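Protein kinase domain-containing protein (Chaetomium thermophilum, PDB 6Z3U) probably phosphorylates serine and threonine residues of other proteins with ATP, as the CDK7-type catalytic subunit of the CDK-activating kinase (CAK) complex. Local coordinates at residues Lys123-Ala128 and Asp165-Leu170; Ala87-Tyr92 and Ser159-Lys164; Asn153-Ile158 and Leu170-Leu175; Ala138-Lys143 and Phe239-Ser244. One frame throughout, in Å; residues are numbered along the deposited sequence.

Overall arrangement
Contacts 1 and 3 pair strands of the antiparallel sheet of the kinase N-lobe, contact 2 sets a helix against its edge, and contact 4 ties the C-helix to the DFG segment. Contacts 1 and 3 share Leu170 on strand 168-172, their centres about 17 Å apart: contact 1 joins this strand to 118-124, contact 3 to 157-162. Contact 2, centred about 12 Å from contact 1, adds helix 80-89 to strand 157-162. Leu142 of contact 4 packs on Leu168, Leu170 and Val160, so the C-helix rests on the sheet. The predicted ATP-binding Lys122 leads to the active site: it forms a salt bridge with Glu141 of contact 4, and its side chain touches Leu172 of contact 3.

Contact 1: Lys123-Ala128 and Asp165-Leu170; sequences KIKVQA and DQNLNL
Two partners grip Asp165 OD1: the hydroxyl of Ser163, through a hydrogen bond, and Lys123 NZ, through a salt bridge of 3.5 Å. Lys123 reaches it with CG anti to the backbone N (chi1 -176°) and an extended chain, so amine and carboxylate meet tip to tip. On the way the chain runs alongside Asn169, with Lys123 CG 3.4 Å from Asn169 ND2; these two form a non-hydrogen-bonded pair. The next pair is hydrogen-bonded: Ile124 N donates a hydrogen bond to Leu168 O at 2.7 Å, nearly along the C=O axis, and Leu168 N returns a longer bond to Ile124 O (3.3 Å). On the face of Ile124 and Leu168, Ile124 CD1 comes 3.5 Å from Leu170 CD1 and 3.9 Å from Leu168 CD2. Past the strand end, Gln127 crosses Asn167 at about a right angle, and its NE2 makes a weak bond of 2.7 Å to Asn167 OD1, while OE1 is held by Arg376 of the cyclin chain. Lys123 is a predicted ATP ligand; in this structure its amine meets Asp165 and, weakly, Ser163. The pairing is that of strands β3 and β5 in the protein kinase N-lobe.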
loop_
_atom_site.group_PDB
_atom_site.type_symbol
_atom_site.label_atom_id
_atom_site.label_comp_id
_atom_site.label_asym_id
_atom_site.label_seq_id
_atom_site.Cartn_x
_atom_site.Cartn_y
_atom_site.Cartn_z
ATOM N N LYS B 123 10.270 13.217 -11.697
ATOM C CA LYS B 123 10.725 12.215 -12.655
ATOM C C LYS B 123 11.669 11.291 -11.901
ATOM O O LYS B 123 12.830 11.630 -11.656
ATOM C CB LYS B 123 11.403 12.857 -13.858
ATOM C CG LYS B 123 11.818 11.858 -14.929
ATOM C CD LYS B 123 12.032 12.538 -16.271
ATOM C CE LYS B 123 12.296 11.525 -17.373
ATOM N NZ LYS B 123 12.307 12.158 -18.722
ATOM N N ILE B 124 11.160 10.124 -11.532
ATOM C CA ILE B 124 11.938 9.137 -10.794
ATOM C C ILE B 124 12.807 8.385 -11.790
ATOM O O ILE B 124 12.299 7.780 -12.742
ATOM C CB ILE B 124 11.027 8.177 -10.018
ATOM C CG1 ILE B 124 10.107 8.956 -9.077
ATOM C CG2 ILE B 124 11.863 7.179 -9.225
ATOM C CD1 ILE B 124 8.993 8.119 -8.482
ATOM N N LYS B 125 14.117 8.423 -11.582
ATOM C CA LYS B 125 15.038 7.714 -12.464
ATOM C C LYS B 125 14.991 6.252 -12.051
ATOM O O LYS B 125 15.667 5.835 -11.106
ATOM C CB LYS B 125 16.440 8.296 -12.366
ATOM C CG LYS B 125 16.501 9.791 -12.646
ATOM C CD LYS B 125 17.936 10.292 -12.740
ATOM C CE LYS B 125 17.987 11.787 -13.024
ATOM N NZ LYS B 125 19.363 12.257 -13.351
ATOM N N VAL B 126 14.173 5.470 -12.765
ATOM C CA VAL B 126 13.976 4.060 -12.436
ATOM C C VAL B 126 15.307 3.345 -12.277
ATOM O O VAL B 126 15.406 2.359 -11.533
ATOM C CB VAL B 126 13.085 3.393 -13.511
ATOM C CG1 VAL B 126 13.638 2.033 -13.943
ATOM C CG2 VAL B 126 11.658 3.246 -12.991
ATOM N N GLN B 127 16.351 3.823 -12.952
ATOM C CA GLN B 127 17.694 3.268 -12.820
ATOM C C GLN B 127 18.507 4.285 -12.019
ATOM O O GLN B 127 18.988 5.281 -12.568
ATOM C CB GLN B 127 18.323 2.978 -14.182
ATOM C CG GLN B 127 18.261 4.109 -15.213
ATOM C CD GLN B 127 16.954 4.157 -15.985
ATOM O OE1 GLN B 127 16.336 3.125 -16.253
ATOM N NE2 GLN B 127 16.544 5.361 -16.377
ATOM N N ALA B 128 18.650 4.032 -10.715
ATOM C CA ALA B 128 19.381 4.918 -9.811
ATOM C C ALA B 128 20.369 4.099 -8.975
ATOM O O ALA B 128 20.281 4.015 -7.750
ATOM C CB ALA B 128 18.422 5.706 -8.920
ATOM N N ASP B 165 11.574 7.338 -21.986
ATOM C CA ASP B 165 12.807 6.665 -21.601
ATOM C C ASP B 165 12.585 5.619 -20.513
ATOM O O ASP B 165 13.523 5.293 -19.775
ATOM C CB ASP B 165 13.848 7.692 -21.143
ATOM C CG ASP B 165 13.421 8.446 -19.897
ATOM O OD1 ASP B 165 12.223 8.775 -19.777
ATOM O OD2 ASP B 165 14.289 8.712 -19.038
ATOM N N GLN B 166 11.367 5.088 -20.402
ATOM C CA GLN B 166 11.042 4.045 -19.430
ATOM C C GLN B 166 11.332 4.499 -18.001
ATOM O O GLN B 166 11.795 3.725 -17.162
ATOM C CB GLN B 166 11.789 2.751 -19.754
ATOM C CG GLN B 166 11.530 2.244 -21.165
ATOM C CD GLN B 166 10.054 2.021 -21.447
ATOM O OE1 GLN B 166 9.383 1.262 -20.745
ATOM N NE2 GLN B 166 9.540 2.687 -22.476
ATOM N N ASN B 167 11.052 5.768 -17.721
ATOM C CA ASN B 167 11.175 6.326 -16.385
ATOM C C ASN B 167 9.793 6.576 -15.799
ATOM O O ASN B 167 8.800 6.714 -16.518
ATOM C CB ASN B 167 11.984 7.626 -16.400
ATOM C CG ASN B 167 13.468 7.387 -16.207
ATOM O OD1 ASN B 167 13.945 6.255 -16.301
ATOM N ND2 ASN B 167 14.206 8.453 -15.923
ATOM N N LEU B 168 9.741 6.628 -14.473
ATOM C CA LEU B 168 8.494 6.810 -13.744
ATOM C C LEU B 168 8.307 8.283 -13.404
ATOM O O LEU B 168 9.247 8.945 -12.946
ATOM C CB LEU B 168 8.490 5.967 -12.472
ATOM C CG LEU B 168 7.180 5.935 -11.687
ATOM C CD1 LEU B 168 6.064 5.340 -12.530
ATOM C CD2 LEU B 168 7.356 5.152 -10.396
ATOM N N ASN B 169 7.099 8.790 -13.621
ATOM C CA ASN B 169 6.785 10.192 -13.381
ATOM C C ASN B 169 5.594 10.294 -12.443
ATOM O O ASN B 169 4.581 9.617 -12.644
ATOM C CB ASN B 169 6.483 10.929 -14.691
ATOM C CG ASN B 169 7.647 10.898 -15.657
ATOM O OD1 ASN B 169 7.779 9.970 -16.452
ATOM N ND2 ASN B 169 8.502 11.914 -15.591
ATOM N N LEU B 170 5.722 11.137 -11.424
ATOM C CA LEU B 170 4.658 11.387 -10.461
ATOM C C LEU B 170 4.205 12.833 -10.589
ATOM O O LEU B 170 4.994 13.757 -10.363
ATOM C CB LEU B 170 5.131 11.116 -9.036
ATOM C CG LEU B 170 5.719 9.737 -8.748
ATOM C CD1 LEU B 170 6.047 9.618 -7.267
ATOM C CD2 LEU B 170 4.769 8.637 -9.187
#

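Contact 2: Ala87-Tyr92 and Ser159-Lys164; sequences AEKRKY and SVFSSK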
loop_
_atom_site.group_PDB
_atom_site.type_symbol
_atom_site.label_atom_id
_atom_site.label_comp_id
_atom_site.label_asym_id
_atom_site.label_seq_id
_atom_site.Cartn_x
_atom_site.Cartn_y
_atom_site.Cartn_z
ATOM N N ALA B 87 -0.944 9.865 -23.866
ATOM C CA ALA B 87 -2.088 10.757 -23.718
ATOM C C ALA B 87 -2.139 11.372 -22.328
ATOM O O ALA B 87 -2.550 12.528 -22.175
ATOM C CB ALA B 87 -3.384 9.999 -24.006
ATOM N N GLU B 88 -1.723 10.622 -21.306
ATOM C CA GLU B 88 -1.708 11.154 -19.949
ATOM C C GLU B 88 -0.543 12.111 -19.739
ATOM O O GLU B 88 -0.672 13.103 -19.012
ATOM C CB GLU B 88 -1.636 10.010 -18.939
ATOM C CG GLU B 88 -1.928 10.427 -17.510
ATOM C CD GLU B 88 -3.385 10.788 -17.296
ATOM O OE1 GLU B 88 -3.682 11.504 -16.316
ATOM O OE2 GLU B 88 -4.231 10.359 -18.110
ATOM N N LYS B 89 0.607 11.825 -20.353
ATOM C CA LYS B 89 1.732 12.747 -20.263
ATOM C C LYS B 89 1.422 14.068 -20.956
ATOM O O LYS B 89 1.949 15.114 -20.558
ATOM C CB LYS B 89 2.986 12.103 -20.852
ATOM C CG LYS B 89 4.229 12.970 -20.749
ATOM C CD LYS B 89 5.471 12.208 -21.183
ATOM C CE LYS B 89 6.731 13.038 -20.988
ATOM N NZ LYS B 89 7.932 12.385 -21.582
ATOM N N ARG B 90 0.577 14.041 -21.991
ATOM C CA ARG B 90 0.181 15.270 -22.667
ATOM C C ARG B 90 -0.691 16.158 -21.791
ATOM O O ARG B 90 -0.810 17.356 -22.070
ATOM C CB ARG B 90 -0.568 14.953 -23.965
ATOM C CG ARG B 90 0.334 14.780 -25.178
ATOM C CD ARG B 90 -0.454 14.760 -26.491
ATOM N NE ARG B 90 -1.035 13.448 -26.785
ATOM C CZ ARG B 90 -2.314 13.116 -26.604
ATOM N NH1 ARG B 90 -3.186 13.996 -26.127
ATOM N NH2 ARG B 90 -2.720 11.891 -26.908
ATOM N N LYS B 91 -1.305 15.603 -20.744
ATOM C CA LYS B 91 -2.188 16.391 -19.893
ATOM C C LYS B 91 -1.436 17.451 -19.100
ATOM O O LYS B 91 -2.046 18.438 -18.678
ATOM C CB LYS B 91 -2.962 15.470 -18.949
ATOM C CG LYS B 91 -4.333 15.082 -19.485
ATOM C CD LYS B 91 -5.101 14.193 -18.521
ATOM C CE LYS B 91 -6.350 13.629 -19.183
ATOM N NZ LYS B 91 -7.053 12.636 -18.324
ATOM N N TYR B 92 -0.133 17.278 -18.896
ATOM C CA TYR B 92 0.652 18.176 -18.060
ATOM C C TYR B 92 1.877 18.627 -18.838
ATOM O O TYR B 92 2.596 17.799 -19.407
ATOM C CB TYR B 92 1.044 17.483 -16.755
ATOM C CG TYR B 92 -0.157 16.953 -16.008
ATOM C CD1 TYR B 92 -0.497 15.607 -16.065
ATOM C CD2 TYR B 92 -0.975 17.803 -15.278
ATOM C CE1 TYR B 92 -1.604 15.119 -15.397
ATOM C CE2 TYR B 92 -2.084 17.324 -14.604
ATOM C CZ TYR B 92 -2.395 15.983 -14.669
ATOM O OH TYR B 92 -3.500 15.501 -14.004
ATOM N N SER B 159 -1.534 12.264 -10.662
ATOM C CA SER B 159 -1.515 11.319 -11.770
ATOM C C SER B 159 -0.163 10.622 -11.803
ATOM O O SER B 159 0.797 11.051 -11.161
ATOM C CB SER B 159 -1.802 12.027 -13.098
ATOM O OG SER B 159 -1.652 11.146 -14.195
ATOM N N VAL B 160 -0.106 9.533 -12.568
ATOM C CA VAL B 160 1.120 8.771 -12.782
ATOM C C VAL B 160 1.166 8.353 -14.244
ATOM O O VAL B 160 0.163 7.888 -14.794
ATOM C CB VAL B 160 1.199 7.530 -11.872
ATOM C CG1 VAL B 160 2.483 6.755 -12.129
ATOM C CG2 VAL B 160 1.110 7.936 -10.416
ATOM N N PHE B 161 2.327 8.516 -14.872
ATOM C CA PHE B 161 2.514 8.080 -16.246
ATOM C C PHE B 161 3.969 7.685 -16.441
ATOM O O PHE B 161 4.859 8.129 -15.711
ATOM C CB PHE B 161 2.122 9.176 -17.246
ATOM C CG PHE B 161 2.942 10.432 -17.126
ATOM C CD1 PHE B 161 4.162 10.544 -17.775
ATOM C CD2 PHE B 161 2.491 11.502 -16.371
ATOM C CE1 PHE B 161 4.919 11.696 -17.666
ATOM C CE2 PHE B 161 3.245 12.658 -16.262
ATOM C CZ PHE B 161 4.459 12.753 -16.911
ATOM N N SER B 162 4.203 6.850 -17.448
ATOM C CA SER B 162 5.539 6.381 -17.780
ATOM C C SER B 162 6.116 7.232 -18.904
ATOM O O SER B 162 5.397 7.642 -19.821
ATOM C CB SER B 162 5.510 4.908 -18.189
ATOM O OG SER B 162 4.675 4.715 -19.315
ATOM N N SER B 163 7.418 7.493 -18.825
ATOM C CA SER B 163 8.099 8.362 -19.770
ATOM C C SER B 163 8.582 7.571 -20.984
ATOM O O SER B 163 8.605 6.339 -20.990
ATOM C CB SER B 163 9.272 9.062 -19.082
ATOM O OG SER B 163 10.005 9.861 -19.989
ATOM N N LYS B 164 8.969 8.306 -22.032
ATOM C CA LYS B 164 9.491 7.660 -23.232
ATOM C C LYS B 164 10.759 6.868 -22.932
ATOM O O LYS B 164 10.996 5.820 -23.546
ATOM C CB LYS B 164 9.751 8.701 -24.328
ATOM C CG LYS B 164 10.946 9.644 -24.105
ATOM C CD LYS B 164 10.666 10.718 -23.062
ATOM C CE LYS B 164 11.832 11.688 -22.929
ATOM N NZ LYS B 164 11.556 12.760 -21.931
#
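Lys89 lies over one face of the Phe161 ring, its CB 3.9 Å from the centroid and 24° off the normal, a CH-pi contact that fastens an N-terminal helix to strand β4 of the kinase N-lobe. The lysine crosses the ring at about a right angle. Because its chain is extended, CG and CD continue from CB past the CE1 corner of the ring, and Lys89 CG stands 3.4 Å from Phe161 CE1. The second first-shell contact is polar: Ser159 OG donates a hydrogen bond to Glu88 OE1 (3.0 Å), which accepts it on the lone pair turned away from OE2. Ser159 CB also rests 3.9 Å from Tyr92 CE1.

Behind these groups stand the residues that position them. Phe161 points toward the helix with CG between the backbone N and the carbonyl carbon (chi1 62°), and its ring also packs on Asn169 and Val171 of the neighbouring strand. An alanine here would remove the ring face on which the Lys89 methylenes lie and one of the groups packed on Val171, and would probably loosen the helix. Glu88 is bent at chi2 (70°), and its OE2 has a long salt bridge to Lys91 NZ. A type I turn from Lys89 to Tyr92, with a weak bond from Tyr92 N to Lys89 O, leads into strand 92-99; just before it, Lys91 N bonds to Glu88 O. At the far end Ser163 OG is hydrogen-bonded to Asp165 OD1. Like charges may lower one amine's proton affinity here: Lys89 NZ lies 3.7 Å from Lys164 NZ.

Contact 3: Asn153-Ile158 and Leu170-Leu175; sequences NIIGLI and LVLEYL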
loop_
_atom_site.group_PDB
_atom_site.type_symbol
_atom_site.label_atom_id
_atom_site.label_comp_id
_atom_site.label_asym_id
_atom_site.label_seq_id
_atom_site.Cartn_x
_atom_site.Cartn_y
_atom_site.Cartn_z
ATOM N N ASN B 153 -3.979 17.192 4.339
ATOM C CA ASN B 153 -2.642 17.278 4.914
ATOM C C ASN B 153 -1.729 16.151 4.440
ATOM O O ASN B 153 -0.711 15.870 5.082
ATOM C CB ASN B 153 -2.734 17.285 6.438
ATOM C CG ASN B 153 -3.548 18.450 6.959
ATOM O OD1 ASN B 153 -4.621 18.265 7.533
ATOM N ND2 ASN B 153 -3.042 19.660 6.758
ATOM N N ILE B 154 -2.072 15.496 3.334
ATOM C CA ILE B 154 -1.211 14.513 2.688
ATOM C C ILE B 154 -0.994 14.970 1.253
ATOM O O ILE B 154 -1.957 15.307 0.554
ATOM C CB ILE B 154 -1.818 13.099 2.719
ATOM C CG1 ILE B 154 -2.122 12.663 4.155
ATOM C CG2 ILE B 154 -0.865 12.105 2.062
ATOM C CD1 ILE B 154 -0.900 12.297 4.966
ATOM N N ILE B 155 0.267 14.978 0.814
ATOM C CA ILE B 155 0.575 15.442 -0.533
ATOM C C ILE B 155 -0.226 14.633 -1.536
ATOM O O ILE B 155 -0.230 13.393 -1.510
ATOM C CB ILE B 155 2.084 15.350 -0.799
ATOM C CG1 ILE B 155 2.425 16.018 -2.131
ATOM C CG2 ILE B 155 2.543 13.899 -0.807
ATOM C CD1 ILE B 155 3.906 16.102 -2.402
ATOM N N GLY B 156 -0.931 15.324 -2.430
ATOM C CA GLY B 156 -1.822 14.669 -3.362
ATOM C C GLY B 156 -1.088 14.177 -4.600
ATOM O O GLY B 156 -0.374 14.941 -5.247
ATOM N N LEU B 157 -1.281 12.901 -4.913
ATOM C CA LEU B 157 -0.756 12.315 -6.146
ATOM C C LEU B 157 -1.815 12.511 -7.225
ATOM O O LEU B 157 -2.832 11.814 -7.249
ATOM C CB LEU B 157 -0.411 10.846 -5.941
ATOM C CG LEU B 157 0.188 10.122 -7.147
ATOM C CD1 LEU B 157 1.507 10.749 -7.558
ATOM C CD2 LEU B 157 0.378 8.653 -6.841
ATOM N N ILE B 158 -1.582 13.477 -8.114
ATOM C CA ILE B 158 -2.591 13.823 -9.110
ATOM C C ILE B 158 -2.676 12.758 -10.194
ATOM O O ILE B 158 -3.774 12.377 -10.620
ATOM C CB ILE B 158 -2.291 15.210 -9.708
ATOM C CG1 ILE B 158 -2.531 16.289 -8.652
ATOM C CG2 ILE B 158 -3.133 15.437 -10.955
ATOM C CD1 ILE B 158 -1.944 17.636 -8.997
ATOM N N LEU B 170 5.722 11.137 -11.424
ATOM C CA LEU B 170 4.658 11.387 -10.461
ATOM C C LEU B 170 4.205 12.833 -10.589
ATOM O O LEU B 170 4.994 13.757 -10.363
ATOM C CB LEU B 170 5.131 11.116 -9.036
ATOM C CG LEU B 170 5.719 9.737 -8.748
ATOM C CD1 LEU B 170 6.047 9.618 -7.267
ATOM C CD2 LEU B 170 4.769 8.637 -9.187
ATOM N N VAL B 171 2.938 13.027 -10.932
ATOM C CA VAL B 171 2.341 14.355 -10.988
ATOM C C VAL B 171 1.765 14.637 -9.607
ATOM O O VAL B 171 0.775 14.023 -9.201
ATOM C CB VAL B 171 1.267 14.448 -12.076
ATOM C CG1 VAL B 171 0.782 15.879 -12.218
ATOM C CG2 VAL B 171 1.807 13.926 -13.401
ATOM N N LEU B 172 2.389 15.560 -8.882
ATOM C CA LEU B 172 2.090 15.794 -7.481
ATOM C C LEU B 172 1.579 17.212 -7.267
ATOM O O LEU B 172 1.728 18.091 -8.120
ATOM C CB LEU B 172 3.331 15.568 -6.607
ATOM C CG LEU B 172 3.931 14.165 -6.627
ATOM C CD1 LEU B 172 5.380 14.206 -6.185
ATOM C CD2 LEU B 172 3.135 13.244 -5.727
ATOM N N GLU B 173 0.975 17.415 -6.098
ATOM C CA GLU B 173 0.559 18.746 -5.686
ATOM C C GLU B 173 1.749 19.696 -5.720
ATOM O O GLU B 173 2.858 19.343 -5.313
ATOM C CB GLU B 173 -0.030 18.695 -4.277
ATOM C CG GLU B 173 -1.418 19.290 -4.144
ATOM C CD GLU B 173 -1.925 19.260 -2.715
ATOM O OE1 GLU B 173 -2.067 18.151 -2.156
ATOM O OE2 GLU B 173 -2.177 20.345 -2.147
ATOM N N TYR B 174 1.517 20.909 -6.212
ATOM C CA TYR B 174 2.549 21.937 -6.237
ATOM C C TYR B 174 2.553 22.671 -4.901
ATOM O O TYR B 174 1.572 23.334 -4.544
ATOM C CB TYR B 174 2.315 22.907 -7.393
ATOM C CG TYR B 174 3.387 23.965 -7.522
ATOM C CD1 TYR B 174 4.691 23.621 -7.851
ATOM C CD2 TYR B 174 3.093 25.306 -7.326
ATOM C CE1 TYR B 174 5.676 24.584 -7.974
ATOM C CE2 TYR B 174 4.070 26.277 -7.450
ATOM C CZ TYR B 174 5.361 25.909 -7.775
ATOM O OH TYR B 174 6.345 26.863 -7.899
ATOM N N LEU B 175 3.659 22.550 -4.163
ATOM C CA LEU B 175 3.801 23.114 -2.821
ATOM C C LEU B 175 4.976 24.083 -2.822
ATOM O O LEU B 175 6.107 23.705 -2.478
ATOM C CB LEU B 175 4.001 21.999 -1.793
ATOM C CG LEU B 175 2.988 20.855 -1.890
ATOM C CD1 LEU B 175 3.326 19.742 -0.911
ATOM C CD2 LEU B 175 1.573 21.366 -1.651
#
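Backbone hydrogen bonds set the register. Ile158 N donates to Val171 O at 2.7 Å, nearly along the C=O axis, and Glu173 N donates to Gly156 O at 2.9 Å, again close to that axis. Between these bonds lie Leu157 and Leu172, an antiparallel non-hydrogen-bonded pair, and Leu172 CA adds a CA-H...O contact to Gly156 O.

A side chain supplies the remaining polar link. Glu173 runs straight beyond CG (chi2 -178°), which brings its OE1 3.1 Å from Gly156 N, and the amide is met by the lone pair directed away from OE2. The other oxygen forms a salt bridge with Lys235, so the carboxylate is held through both oxygens and would probably stay ionised. An alanine here would leave Gly156 N without this acceptor and Lys235 without this counter-charge, probably loosening the join between the loop before β4 and the start of the hinge.

The two segments belong to the hairpin of strands β4 and β5 in the N-lobe, where β5 runs into the hinge toward the C-lobe. By the family's sequence pattern Leu172 occupies the gatekeeper position at the back of the ATP pocket, and Leu157 that of the β4 residue of the regulatory spine.

Apolar contacts flank the backbone pairing. Leu157, with CG anti to the backbone N, crosses Leu172 obliquely and sets its CD1 3.5 Å from Leu172 CD2; the same methyl touches Leu170 CB at 3.9 Å. Ile158 CB lies 4.0 Å from Val171 CG1, while Ile155 CD1 reaches past the strand to Leu175 CD1, 4.0 Å away.

Contact 4: Ala138-Lys143 and Phe239-Ser244; sequences AVRELK and FGLARS
The guanidinium of Arg140 meets Gly240 O at its edge, near its own plane, while Ala242 O and Leu241 CD2 approach it obliquely. The carboxylate of Glu141 is met from above its plane by Phe239 N, and the ring of Phe239 makes an edge-to-face contact with His218. These groups join the C-helix of a protein kinase to its DFG motif, Asp238 to Gly240, and to the start of the activation segment.

Glu141 is the central link. Its CG is anti to the carbonyl carbon and the chain bends at chi2 (-130°), so OE2 takes the Phe239 amide in a nearly straight bond of 3.1 Å and 171°. The other oxygen, OE1, forms a salt bridge with Lys122; this lysine-glutamate pair is the hallmark of a C-helix turned inward, as in active kinases. Phe239 also packs on Leu145 of the same helix; by family pattern Leu145 and His218 are its neighbours in the regulatory spine, consistent with an assembled spine, and Leu148 adds further packing.

Arg140 extends from CG to NE across the turn, its CB 3.5 Å from Phe239 O. The bond from Arg140 NH1 to Gly240 O, 3.3 Å, is weak. By family pattern Arg140, Arg219 and Arg243 match the three arginines that in many CDKs receive the phosphothreonine of the activation segment. Lys143 instead turns to the cyclin chain, where its NZ donates to the carbonyl of Ala146, and Ser244 OG is bonded to Tyr144 OH. Within the type I turn, Ala242 N donates to Phe239 O at 3.1 Å.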
loop_
_atom_site.group_PDB
_atom_site.type_symbol
_atom_site.label_atom_id
_atom_site.label_comp_id
_atom_site.label_asym_id
_atom_site.label_seq_id
_atom_site.Cartn_x
_atom_site.Cartn_y
_atom_site.Cartn_z
ATOM N N ALA B 138 10.362 3.963 -4.405
ATOM C CA ALA B 138 9.470 4.223 -5.530
ATOM C C ALA B 138 8.195 3.397 -5.419
ATOM O O ALA B 138 7.089 3.918 -5.597
ATOM C CB ALA B 138 10.189 3.925 -6.846
ATOM N N VAL B 139 8.331 2.104 -5.117
ATOM C CA VAL B 139 7.160 1.241 -4.993
ATOM C C VAL B 139 6.257 1.721 -3.865
ATOM O O VAL B 139 5.028 1.755 -4.004
ATOM C CB VAL B 139 7.603 -0.217 -4.777
ATOM C CG1 VAL B 139 6.411 -1.086 -4.447
ATOM C CG2 VAL B 139 8.319 -0.737 -6.006
ATOM N N ARG B 140 6.849 2.096 -2.728
ATOM C CA ARG B 140 6.054 2.507 -1.576
ATOM C C ARG B 140 5.291 3.793 -1.864
ATOM O O ARG B 140 4.093 3.895 -1.571
ATOM C CB ARG B 140 6.956 2.675 -0.352
ATOM C CG ARG B 140 7.421 1.360 0.255
ATOM C CD ARG B 140 8.609 1.539 1.184
ATOM N NE ARG B 140 8.943 0.292 1.868
ATOM C CZ ARG B 140 10.150 -0.013 2.337
ATOM N NH1 ARG B 140 11.163 0.831 2.188
ATOM N NH2 ARG B 140 10.345 -1.173 2.949
ATOM N N GLU B 141 5.970 4.795 -2.428
ATOM C CA GLU B 141 5.294 6.046 -2.750
ATOM C C GLU B 141 4.133 5.803 -3.706
ATOM O O GLU B 141 3.032 6.327 -3.514
ATOM C CB GLU B 141 6.290 7.042 -3.351
ATOM C CG GLU B 141 7.294 7.609 -2.352
ATOM C CD GLU B 141 7.386 9.124 -2.405
ATOM O OE1 GLU B 141 8.007 9.649 -3.353
ATOM O OE2 GLU B 141 6.847 9.787 -1.493
ATOM N N LEU B 142 4.364 4.997 -4.741
ATOM C CA LEU B 142 3.319 4.741 -5.727
ATOM C C LEU B 142 2.100 4.092 -5.085
ATOM O O LEU B 142 0.958 4.399 -5.446
ATOM C CB LEU B 142 3.877 3.857 -6.843
ATOM C CG LEU B 142 3.316 4.047 -8.251
ATOM C CD1 LEU B 142 3.326 5.512 -8.646
ATOM C CD2 LEU B 142 4.122 3.225 -9.246
ATOM N N LYS B 143 2.323 3.188 -4.131
ATOM C CA LYS B 143 1.223 2.471 -3.500
ATOM C C LYS B 143 0.477 3.347 -2.500
ATOM O O LYS B 143 -0.747 3.491 -2.584
ATOM C CB LYS B 143 1.761 1.215 -2.808
ATOM C CG LYS B 143 0.726 0.423 -2.019
ATOM C CD LYS B 143 1.378 -0.728 -1.254
ATOM C CE LYS B 143 0.354 -1.528 -0.460
ATOM N NZ LYS B 143 0.995 -2.562 0.401
ATOM N N PHE B 239 7.010 9.292 1.547
ATOM C CA PHE B 239 6.482 8.000 1.967
ATOM C C PHE B 239 7.386 6.843 1.554
ATOM O O PHE B 239 6.934 5.695 1.504
ATOM C CB PHE B 239 5.073 7.800 1.402
ATOM C CG PHE B 239 3.990 8.412 2.246
ATOM C CD1 PHE B 239 3.709 9.765 2.172
ATOM C CD2 PHE B 239 3.238 7.624 3.101
ATOM C CE1 PHE B 239 2.711 10.323 2.948
ATOM C CE2 PHE B 239 2.239 8.177 3.876
ATOM C CZ PHE B 239 1.976 9.527 3.800
ATOM N N GLY B 240 8.660 7.119 1.282
ATOM C CA GLY B 240 9.564 6.093 0.795
ATOM C C GLY B 240 9.864 4.990 1.785
ATOM O O GLY B 240 10.412 3.958 1.384
ATOM N N LEU B 241 9.511 5.174 3.055
ATOM C CA LEU B 241 9.729 4.162 4.080
ATOM C C LEU B 241 8.422 3.630 4.653
ATOM O O LEU B 241 8.448 2.850 5.613
ATOM C CB LEU B 241 10.603 4.722 5.206
ATOM C CG LEU B 241 12.103 4.818 4.928
ATOM C CD1 LEU B 241 12.836 5.312 6.158
ATOM C CD2 LEU B 241 12.662 3.478 4.499
ATOM N N ALA B 242 7.286 4.009 4.078
ATOM C CA ALA B 242 5.998 3.641 4.639
ATOM C C ALA B 242 5.757 2.141 4.505
ATOM O O ALA B 242 6.394 1.447 3.706
ATOM C CB ALA B 242 4.873 4.409 3.946
ATOM N N ARG B 243 4.818 1.643 5.308
ATOM C CA ARG B 243 4.429 0.242 5.242
ATOM C C ARG B 243 3.052 0.076 5.865
ATOM O O ARG B 243 2.696 0.779 6.815
ATOM C CB ARG B 243 5.446 -0.646 5.971
ATOM C CG ARG B 243 5.310 -2.133 5.688
ATOM C CD ARG B 243 5.534 -2.961 6.941
ATOM N NE ARG B 243 5.772 -4.370 6.635
ATOM C CZ ARG B 243 4.817 -5.250 6.342
ATOM N NH1 ARG B 243 3.546 -4.871 6.308
ATOM N NH2 ARG B 243 5.135 -6.510 6.078
ATOM N N SER B 244 2.285 -0.865 5.320
ATOM C CA SER B 244 0.978 -1.183 5.871
ATOM C C SER B 244 1.132 -1.886 7.214
ATOM O O SER B 244 2.135 -2.556 7.479
ATOM C CB SER B 244 0.190 -2.072 4.911
ATOM O OG SER B 244 -0.125 -1.386 3.712
#